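Local coordinates for aspartate--tRNA(Asp/Asn) ligase (Sulfolobus tokodaii, PDB 1WYD) that charges both tRNA(Asp) and tRNA(Asn) with L-aspartate, activating the amino acid with ATP and then transferring it to the tRNA acceptor end, at the interface of chains A and B. Coordinates in Å, arbitrary orientation; residue numbers count along the deposited sequence, not the author numbering. Chains: chain A/B, hypothetical aspartyl-tRNA synthetase.

Contact 1: the interface of chains A and B. Residues chain A 173, 221, 422-423, 426-427; chain B 161, 177-178.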
# COMPACT_ATOMS: atom_id res chain seq x y z
N PHE A 173 -8.21 2.25 19.18
CA PHE A 173 -9.09 1.08 19.21
C PHE A 173 -8.37 -0.09 19.90
O PHE A 173 -7.32 -0.49 19.46
CB PHE A 173 -9.48 0.64 17.79
CG PHE A 173 -10.52 1.52 17.12
CD1 PHE A 173 -10.16 2.37 16.07
CD2 PHE A 173 -11.84 1.50 17.53
CE1 PHE A 173 -11.10 3.19 15.44
CE2 PHE A 173 -12.81 2.34 16.92
CZ PHE A 173 -12.43 3.17 15.84
N ALA A 221 -12.99 6.76 10.95
CA ALA A 221 -12.25 6.13 12.04
C ALA A 221 -11.09 5.29 11.54
O ALA A 221 -10.12 5.04 12.29
CB ALA A 221 -13.16 5.34 12.93
N ARG A 422 -15.76 4.09 7.43
CA ARG A 422 -15.84 3.58 8.81
C ARG A 422 -15.89 4.74 9.78
O ARG A 422 -14.97 5.56 9.78
CB ARG A 422 -14.61 2.72 9.17
CG ARG A 422 -14.57 1.32 8.61
CD ARG A 422 -15.69 0.40 9.10
NE ARG A 422 -15.67 -0.93 8.48
CZ ARG A 422 -16.28 -1.26 7.34
NH1 ARG A 422 -16.97 -0.37 6.63
NH2 ARG A 422 -16.20 -2.51 6.89
N ASP A 423 -16.94 4.79 10.61
CA ASP A 423 -17.06 5.75 11.73
C ASP A 423 -18.00 5.26 12.87
O ASP A 423 -18.51 4.13 12.81
CB ASP A 423 -17.47 7.15 11.23
CG ASP A 423 -18.84 7.18 10.59
OD1 ASP A 423 -19.68 6.30 10.88
OD2 ASP A 423 -19.18 8.04 9.77
N ARG A 426 -20.99 3.71 11.52
CA ARG A 426 -20.84 2.96 10.26
C ARG A 426 -19.77 1.86 10.31
O ARG A 426 -18.58 2.14 10.51
CB ARG A 426 -20.64 3.89 9.07
CG ARG A 426 -21.96 4.45 8.58
CD ARG A 426 -21.85 5.56 7.59
NE ARG A 426 -21.66 6.85 8.22
CZ ARG A 426 -22.57 7.83 8.27
NH1 ARG A 426 -23.78 7.67 7.74
NH2 ARG A 426 -22.26 8.98 8.87
N LEU A 427 -20.23 0.61 10.14
CA LEU A 427 -19.37 -0.58 10.21
C LEU A 427 -19.59 -1.55 9.05
O LEU A 427 -18.70 -2.29 8.66
CB LEU A 427 -19.53 -1.29 11.56
CG LEU A 427 -18.84 -2.64 11.82
CD1 LEU A 427 -17.32 -2.56 11.58
CD2 LEU A 427 -19.13 -3.09 13.25
N ILE B 161 -11.33 -3.19 9.36
CA ILE B 161 -12.23 -3.56 10.45
C ILE B 161 -13.58 -3.94 9.90
O ILE B 161 -14.22 -3.12 9.22
CB ILE B 161 -12.42 -2.41 11.46
CG1 ILE B 161 -11.10 -2.11 12.15
CG2 ILE B 161 -13.51 -2.80 12.50
CD1 ILE B 161 -11.13 -0.89 13.01
N TYR B 177 -15.03 -1.78 18.99
CA TYR B 177 -15.31 -0.73 18.01
C TYR B 177 -16.61 0.05 18.33
O TYR B 177 -17.72 -0.38 17.99
CB TYR B 177 -15.37 -1.40 16.61
CG TYR B 177 -15.55 -0.44 15.46
CD1 TYR B 177 -14.47 0.32 14.98
CD2 TYR B 177 -16.79 -0.28 14.86
CE1 TYR B 177 -14.62 1.23 13.92
CE2 TYR B 177 -16.97 0.62 13.80
CZ TYR B 177 -15.89 1.38 13.33
OH TYR B 177 -16.07 2.27 12.28
N PHE B 178 -16.48 1.18 19.01
CA PHE B 178 -17.65 1.97 19.38
C PHE B 178 -18.77 1.06 20.00
O PHE B 178 -19.96 1.12 19.60
CB PHE B 178 -18.16 2.77 18.17
CG PHE B 178 -17.13 3.71 17.55
CD1 PHE B 178 -16.70 4.85 18.23
CD2 PHE B 178 -16.60 3.44 16.28
CE1 PHE B 178 -15.78 5.72 17.67
CE2 PHE B 178 -15.69 4.31 15.68
CZ PHE B 178 -15.27 5.45 16.35
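B:Tyr177, at the end of strand 174-177, pushes its phenol between A:Phe173 and the C-terminal segment of chain A that holds A:Arg422 to A:Leu427. Its CG lies anti to the backbone N (chi1 -175°), which extends the ring toward chain A and carries the hydroxyl to the A:Asp423 and A:Arg426 backbone.

Polar contacts grip two places. The phenolic OH of B:Tyr177 donates a hydrogen bond to A:Arg426 O (3.1 Å), tilted somewhat from the carbonyl plane. A:Asp423 O is an alternative acceptor at the same distance, competing for the one hydroxyl hydrogen, while A:Asp423 N, 3.1 Å from B:Tyr177 OH, can donate to the phenol oxygen; backbone groups of the C-terminal loop thus surround it. Separately, A:Arg422, its chain bent at chi2, sends NE to the carbonyl B:Ile161 O at 2.7 Å, an almost straight bond (161° at H) in the guanidinium plane; NH2 adds a weak second bond to the same oxygen. Within chain A, the A:Arg426 NE to A:Asp423 OD2 salt bridge (3.2 Å), met on the syn side of the carboxylate, probably steadies the loop.

Apolar contacts hold the ring from several directions. A:Phe173 CE2 reaches B:Tyr177 CD1 (3.3 Å), while A:Leu427 CD1 packs by B:Tyr177 CE2 on the other side (3.9 Å). Within chain B, CG2 of B:Ile161 lies over one face of the phenol and CD2 of B:Phe178 over the centre of the opposite one. A:Phe173 also turns its edge to the face of B:Phe178, with planes 88° apart and A:Phe173 CZ 3.5 Å from B:Phe178 CE2; A:Ala221 CB meets the rim of B:Phe178.

An alanine in place of B:Tyr177 would probably open a gap between A:Phe173 and A:Leu427 and strip A:Arg426 O of its donor.

The site thus ties the C-terminal end of one subunit to the partner's strands within the homodimer.

Contact 2: the interface of chains A and B. Residues chain A 160-161, 173, 175, 184, 209; chain B 160-161, 173, 175, 184, 209.
Strands 174-177, 180-184 and 201-209 meet their copies about the two-fold, while strand 161-162 packs on 180-184 and 201-209 of the other chain; loop residues A:Lys160 and B:Lys160 join in, as do A:Phe173 and B:Phe173, each against the opposite valine. This is the class II synthetase dimer interface: 160-161 directly follows the proline that closes motif 1, and A:Trp209 and B:Trp209 immediately precede the motif 2 arginine.

A:Val175 and B:Val175 form an antiparallel bridge. Each has CG1 anti to the backbone N (chi1 -175° in chain A), directing that methyl at the partner's phenylalanine: A:Val175 CG1 is 3.8 Å from B:Phe173 CB, so the contact uses the benzylic carbon rather than the ring.

No nitrogen or oxygen comes within bonding distance across this patch, and cohesion rests on carbon packing. A:Ile161 CD1 reaches the pyrrole part of the opposing indole, 3.6 Å from B:Trp209 CD1, the side chains running past each other in opposite directions. The same methyl touches B:Leu184 CD1 at 3.8 Å, which lies over the same face of its own B:Trp209, so both methyls share that face. At the axis the leucines meet methyl to methyl, A:Leu184 CD2 to B:Leu184 CD2 at 4.0 Å, and the indoles tip to tip, A:Trp209 CH2 to B:Trp209 CH2 at 3.8 Å. Lysine stems close the benzo edges: A:Lys160 CB lies in the indole plane, 3.4 Å from B:Trp209 CZ2. Its twin, B:Lys160 CB, is 3.9 Å from A:Trp209 CZ2.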
# COMPACT_ATOMS: atom_id res chain seq x y z
N LYS A 160 0.80 -2.52 12.56
CA LYS A 160 -0.49 -1.90 12.78
C LYS A 160 -1.03 -2.14 14.19
O LYS A 160 -1.75 -1.29 14.71
CB LYS A 160 -1.47 -2.43 11.74
CG LYS A 160 -1.09 -2.08 10.30
CD LYS A 160 -0.58 -0.61 10.19
CE LYS A 160 0.26 -0.41 8.93
NZ LYS A 160 1.18 0.75 9.01
N ILE A 161 -0.74 -3.30 14.78
CA ILE A 161 -1.06 -3.60 16.18
C ILE A 161 0.16 -3.25 17.03
O ILE A 161 1.27 -3.72 16.74
CB ILE A 161 -1.43 -5.14 16.40
CG1 ILE A 161 -2.66 -5.58 15.59
CG2 ILE A 161 -1.59 -5.45 17.93
CD1 ILE A 161 -2.77 -7.17 15.39
N PHE A 173 -8.21 2.25 19.18
CA PHE A 173 -9.09 1.08 19.21
C PHE A 173 -8.37 -0.09 19.90
O PHE A 173 -7.32 -0.49 19.46
CB PHE A 173 -9.48 0.64 17.79
CG PHE A 173 -10.52 1.52 17.12
CD1 PHE A 173 -10.16 2.37 16.07
CD2 PHE A 173 -11.84 1.50 17.53
CE1 PHE A 173 -11.10 3.19 15.44
CE2 PHE A 173 -12.81 2.34 16.92
CZ PHE A 173 -12.43 3.17 15.84
N VAL A 175 -7.44 -3.86 20.63
CA VAL A 175 -7.45 -5.17 19.98
C VAL A 175 -7.14 -6.26 20.97
O VAL A 175 -6.17 -6.15 21.70
CB VAL A 175 -6.37 -5.30 18.86
CG1 VAL A 175 -6.54 -6.62 18.17
CG2 VAL A 175 -6.45 -4.17 17.90
N LEU A 184 -4.79 -0.60 17.78
CA LEU A 184 -4.56 -0.18 16.40
C LEU A 184 -3.79 1.15 16.38
O LEU A 184 -4.15 2.11 17.11
CB LEU A 184 -5.89 -0.06 15.64
CG LEU A 184 -6.55 -1.41 15.26
CD1 LEU A 184 -7.81 -1.20 14.53
CD2 LEU A 184 -5.62 -2.24 14.43
N TRP A 209 -5.97 4.26 12.23
CA TRP A 209 -7.26 4.34 12.91
C TRP A 209 -7.21 5.31 14.09
O TRP A 209 -6.22 5.41 14.82
CB TRP A 209 -7.72 2.94 13.41
CG TRP A 209 -7.69 1.84 12.34
CD1 TRP A 209 -8.75 1.39 11.62
CD2 TRP A 209 -6.56 1.11 11.89
NE1 TRP A 209 -8.35 0.40 10.75
CE2 TRP A 209 -7.00 0.22 10.89
CE3 TRP A 209 -5.18 1.11 12.23
CZ2 TRP A 209 -6.13 -0.66 10.24
CZ3 TRP A 209 -4.34 0.25 11.57
CH2 TRP A 209 -4.80 -0.63 10.60
N LYS B 160 -10.44 -2.61 6.83
CA LYS B 160 -9.68 -3.58 7.59
C LYS B 160 -10.47 -4.05 8.84
O LYS B 160 -10.27 -5.17 9.30
CB LYS B 160 -8.31 -3.01 7.97
CG LYS B 160 -7.40 -2.64 6.79
CD LYS B 160 -7.34 -3.79 5.81
CE LYS B 160 -6.91 -3.36 4.45
NZ LYS B 160 -7.02 -4.44 3.49
N ILE B 161 -11.33 -3.19 9.36
CA ILE B 161 -12.23 -3.56 10.45
C ILE B 161 -13.58 -3.94 9.90
O ILE B 161 -14.22 -3.12 9.22
CB ILE B 161 -12.42 -2.41 11.46
CG1 ILE B 161 -11.10 -2.11 12.15
CG2 ILE B 161 -13.51 -2.80 12.50
CD1 ILE B 161 -11.13 -0.89 13.01
N PHE B 173 -8.88 -11.34 15.08
CA PHE B 173 -8.69 -10.52 16.26
C PHE B 173 -9.91 -9.67 16.56
O PHE B 173 -10.40 -8.96 15.69
CB PHE B 173 -7.44 -9.67 16.11
CG PHE B 173 -6.17 -10.45 16.13
CD1 PHE B 173 -5.34 -10.49 15.03
CD2 PHE B 173 -5.80 -11.17 17.25
CE1 PHE B 173 -4.19 -11.20 15.05
CE2 PHE B 173 -4.63 -11.89 17.27
CZ PHE B 173 -3.82 -11.89 16.18
N VAL B 175 -11.76 -6.54 17.66
CA VAL B 175 -11.57 -5.10 17.83
C VAL B 175 -12.78 -4.51 18.61
O VAL B 175 -13.94 -4.71 18.25
CB VAL B 175 -11.39 -4.38 16.50
CG1 VAL B 175 -11.04 -2.86 16.72
CG2 VAL B 175 -10.30 -5.08 15.64
N LEU B 184 -10.51 -7.72 12.85
CA LEU B 184 -9.52 -7.40 11.89
C LEU B 184 -9.65 -8.39 10.68
O LEU B 184 -9.62 -9.65 10.84
CB LEU B 184 -8.13 -7.50 12.55
CG LEU B 184 -7.55 -6.31 13.30
CD1 LEU B 184 -6.04 -6.47 13.51
CD2 LEU B 184 -7.82 -5.01 12.58
N TRP B 209 -4.66 -9.91 8.93
CA TRP B 209 -4.36 -10.49 10.24
C TRP B 209 -5.06 -11.80 10.52
O TRP B 209 -6.20 -12.01 10.15
CB TRP B 209 -4.70 -9.50 11.33
CG TRP B 209 -4.03 -8.15 11.27
CD1 TRP B 209 -2.86 -7.79 11.88
CD2 TRP B 209 -4.55 -6.97 10.69
NE1 TRP B 209 -2.61 -6.45 11.70
CE2 TRP B 209 -3.63 -5.92 10.96
CE3 TRP B 209 -5.70 -6.67 9.96
CZ2 TRP B 209 -3.82 -4.61 10.49
CZ3 TRP B 209 -5.90 -5.36 9.51
CH2 TRP B 209 -4.97 -4.35 9.80

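The C-alpha centres of contact 1 and contact 2 lie about 10 Å apart, and A:Phe173 and B:Ile161 belong to both. Each uses different atoms in the two: A:Phe173 gives its ring to contact 1 and CB to contact 2, while B:Ile161 gives its carbonyl and CG2 to contact 1 and CD1 to contact 2. Contact 2 straddles the two-fold axis; contact 1 lies to one side and has a twin with the chains exchanged. An apolar centre flanked by mixed polar and aromatic contacts would probably hold the homodimer, and adjacency to the motif 2 arginine may couple dimerisation to active-site order.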